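Ribulose-bisphosphate carboxylase (Alicyclobacillus acidocaldarius subsp. acidocaldarius, PDB 4NAS) is a member of the RuBisCO large-chain family, pairing an N-terminal domain with a TIM-barrel catalytic domain. Local coordinates at residues P143-I148 with A377-I382. Residues are numbered along the deposited sequence; the frame is centred on the assembly and turned at random.
Sequences PLVMSI and AFFDAI
The backbone N of V145 donates a hydrogen bond to D173 OD2, while its side chain points at F378, F379 and I382. The contact joins strand 144-146 to helix 371-386 in the TIM-barrel domain, where strand 144-146 pairs in parallel with strand 357-359 and the helix packs outside. Strand 144-146 and the helical segment 377-382 run nearly antiparallel (162°), their axes 9.8 Å apart at closest approach, as expected of a barrel strand and a helix of its outer layer. V145 CG2 does most of the touching. It lies anti to its own carbonyl carbon and sits over one face of the F379 ring, 4.0 Å from the centroid and displaced toward the rim, in a CH-pi contact whose closest carbon is F379 CZ, 3.7 Å from CG2. The same methyl meets F378 CB at 4.3 Å and I382 CD1 at 4.1 Å, so one branch bridges successive turns of the helix. Y349, on helix 345-352, touches both P143 and I382 and covers that end of the packing. I382 has CG1 anti to its carbonyl carbon (chi1 -75°) and an extended chain beyond it, which carries CD1 to the strand, 3.7 Å from P143 O.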
ATOM      1  N   PRO B 143      28.935  14.575   4.520  1.00 24.46           N
ATOM      2  CA  PRO B 143      27.990  13.600   3.967  1.00 25.78           C
ATOM      3  C   PRO B 143      28.543  12.180   4.076  1.00 26.79           C
ATOM      4  O   PRO B 143      29.763  11.960   4.030  1.00 25.09           O
ATOM      5  CB  PRO B 143      27.887  14.007   2.494  1.00 19.65           C
ATOM      6  CG  PRO B 143      28.104  15.494   2.526  1.00 25.83           C
ATOM      7  CD  PRO B 143      29.061  15.773   3.678  1.00 26.10           C
ATOM      8  N   LEU B 144      27.636  11.228   4.234  1.00 25.47           N
ATOM      9  CA  LEU B 144      27.993   9.824   4.253  1.00 24.53           C
ATOM     10  C   LEU B 144      28.035   9.318   2.822  1.00 24.62           C
ATOM     11  O   LEU B 144      27.435   9.925   1.934  1.00 27.17           O
ATOM     12  CB  LEU B 144      26.944   9.054   5.043  1.00 21.89           C
ATOM     13  CG  LEU B 144      27.139   8.981   6.559  1.00 30.58           C
ATOM     14  CD1 LEU B 144      26.921  10.313   7.260  1.00 37.36           C
ATOM     15  CD2 LEU B 144      26.210   7.912   7.113  1.00 25.45           C
ATOM     16  N   VAL B 145      28.728   8.212   2.584  1.00 23.30           N
ATOM     17  CA  VAL B 145      28.817   7.676   1.225  1.00 21.83           C
ATOM     18  C   VAL B 145      28.274   6.264   1.234  1.00 22.34           C
ATOM     19  O   VAL B 145      28.701   5.437   2.047  1.00 22.50           O
ATOM     20  CB  VAL B 145      30.283   7.654   0.684  1.00 23.62           C
ATOM     21  CG1 VAL B 145      30.343   7.050  -0.708  1.00 31.59           C
ATOM     22  CG2 VAL B 145      30.893   9.062   0.678  1.00 24.02           C
HETATM   23  N   MSE B 146      27.319   6.000   0.345  1.00 20.60           N
HETATM   24  CA  MSE B 146      26.721   4.674   0.243  1.00 21.12           C
HETATM   25  C   MSE B 146      26.853   4.087  -1.166  1.00 28.39           C
HETATM   26  O   MSE B 146      26.611   4.782  -2.154  1.00 33.40           O
HETATM   27  CB  MSE B 146      25.249   4.720   0.665  1.00 18.85           C
HETATM   28  CG  MSE B 146      24.519   3.382   0.575  1.00 18.69           C
HETATM   29 SE   MSE B 146      22.778   3.568   1.481  0.59 22.87          SE
HETATM   30  CE  MSE B 146      21.977   4.810   0.236  1.00 19.57           C
ATOM     31  N   SER B 147      27.267   2.820  -1.244  1.00 23.22           N
ATOM     32  CA  SER B 147      27.358   2.084  -2.520  1.00 22.51           C
ATOM     33  C   SER B 147      26.239   1.026  -2.605  1.00 27.16           C
ATOM     34  O   SER B 147      25.730   0.558  -1.586  1.00 25.77           O
ATOM     35  CB  SER B 147      28.759   1.455  -2.701  1.00 25.11           C
ATOM     36  OG  SER B 147      28.934   0.889  -3.996  1.00 30.26           O
ATOM     37  N   ILE B 148      25.803   0.699  -3.820  1.00 22.61           N
ATOM     38  CA  ILE B 148      24.776  -0.319  -4.004  1.00 21.43           C
ATOM     39  C   ILE B 148      25.305  -1.473  -4.849  1.00 22.88           C
ATOM     40  O   ILE B 148      25.884  -1.237  -5.904  1.00 28.37           O
ATOM     41  CB  ILE B 148      23.536   0.263  -4.723  1.00 27.44           C
ATOM     42  CG1 ILE B 148      23.025   1.508  -3.988  1.00 24.23           C
ATOM     43  CG2 ILE B 148      22.468  -0.804  -4.879  1.00 29.37           C
ATOM     44  CD1 ILE B 148      22.255   2.489  -4.856  1.00 23.32           C
ATOM     45  N   ALA B 377      36.694   8.687  -5.436  1.00 30.24           N
ATOM     46  CA  ALA B 377      36.198   9.883  -6.129  1.00 33.18           C
ATOM     47  C   ALA B 377      35.272  10.754  -5.290  1.00 28.27           C
ATOM     48  O   ALA B 377      35.393  11.979  -5.287  1.00 27.45           O
ATOM     49  CB  ALA B 377      35.472   9.484  -7.398  1.00 28.84           C
ATOM     50  N   PHE B 378      34.321  10.132  -4.601  1.00 29.87           N
ATOM     51  CA  PHE B 378      33.388  10.902  -3.792  1.00 26.32           C
ATOM     52  C   PHE B 378      34.122  11.528  -2.615  1.00 25.32           C
ATOM     53  O   PHE B 378      33.933  12.703  -2.299  1.00 29.28           O
ATOM     54  CB  PHE B 378      32.201  10.050  -3.327  1.00 21.21           C
ATOM     55  CG  PHE B 378      31.183   9.787  -4.411  1.00 28.04           C
ATOM     56  CD1 PHE B 378      30.215  10.739  -4.721  1.00 27.24           C
ATOM     57  CD2 PHE B 378      31.176   8.583  -5.104  1.00 25.36           C
ATOM     58  CE1 PHE B 378      29.276  10.507  -5.723  1.00 30.00           C
ATOM     59  CE2 PHE B 378      30.247   8.344  -6.100  1.00 20.42           C
ATOM     60  CZ  PHE B 378      29.292   9.307  -6.412  1.00 25.82           C
ATOM     61  N   PHE B 379      34.974  10.749  -1.972  1.00 23.62           N
ATOM     62  CA  PHE B 379      35.794  11.289  -0.904  1.00 24.66           C
ATOM     63  C   PHE B 379      36.730  12.427  -1.370  1.00 30.59           C
ATOM     64  O   PHE B 379      36.959  13.388  -0.627  1.00 32.95           O
ATOM     65  CB  PHE B 379      36.519  10.153  -0.161  1.00 31.89           C
ATOM     66  CG  PHE B 379      35.610   9.365   0.755  1.00 34.57           C
ATOM     67  CD1 PHE B 379      35.210   9.894   1.980  1.00 34.52           C
ATOM     68  CD2 PHE B 379      35.135   8.117   0.389  1.00 34.37           C
ATOM     69  CE1 PHE B 379      34.355   9.191   2.824  1.00 34.14           C
ATOM     70  CE2 PHE B 379      34.273   7.402   1.238  1.00 29.28           C
ATOM     71  CZ  PHE B 379      33.892   7.940   2.454  1.00 31.94           C
ATOM     72  N   ASP B 380      37.220  12.352  -2.609  1.00 27.82           N
ATOM     73  CA  ASP B 380      38.038  13.432  -3.183  1.00 30.34           C
ATOM     74  C   ASP B 380      37.253  14.755  -3.312  1.00 32.96           C
ATOM     75  O   ASP B 380      37.761  15.847  -3.004  1.00 31.85           O
ATOM     76  CB  ASP B 380      38.599  13.024  -4.558  1.00 31.05           C
ATOM     77  CG  ASP B 380      39.665  11.931  -4.469  1.00 30.58           C
ATOM     78  OD1 ASP B 380      40.364  11.864  -3.437  1.00 32.02           O
ATOM     79  OD2 ASP B 380      39.810  11.146  -5.444  1.00 31.86           O
ATOM     80  N   ALA B 381      36.015  14.642  -3.771  1.00 29.82           N
ATOM     81  CA  ALA B 381      35.112  15.785  -3.896  1.00 32.29           C
ATOM     82  C   ALA B 381      34.703  16.339  -2.537  1.00 27.58           C
ATOM     83  O   ALA B 381      34.580  17.549  -2.361  1.00 34.53           O
ATOM     84  CB  ALA B 381      33.874  15.386  -4.698  1.00 32.75           C
ATOM     85  N   ILE B 382      34.466  15.446  -1.582  1.00 31.60           N
ATOM     86  CA  ILE B 382      34.211  15.863  -0.208  1.00 25.75           C
ATOM     87  C   ILE B 382      35.397  16.683   0.295  1.00 30.86           C
ATOM     88  O   ILE B 382      35.226  17.770   0.857  1.00 30.95           O
ATOM     89  CB  ILE B 382      33.921  14.650   0.708  1.00 24.73           C
ATOM     90  CG1 ILE B 382      32.497  14.135   0.439  1.00 27.72           C
ATOM     91  CG2 ILE B 382      34.122  15.021   2.194  1.00 26.64           C
ATOM     92  CD1 ILE B 382      32.063  12.948   1.303  1.00 33.68           C
TER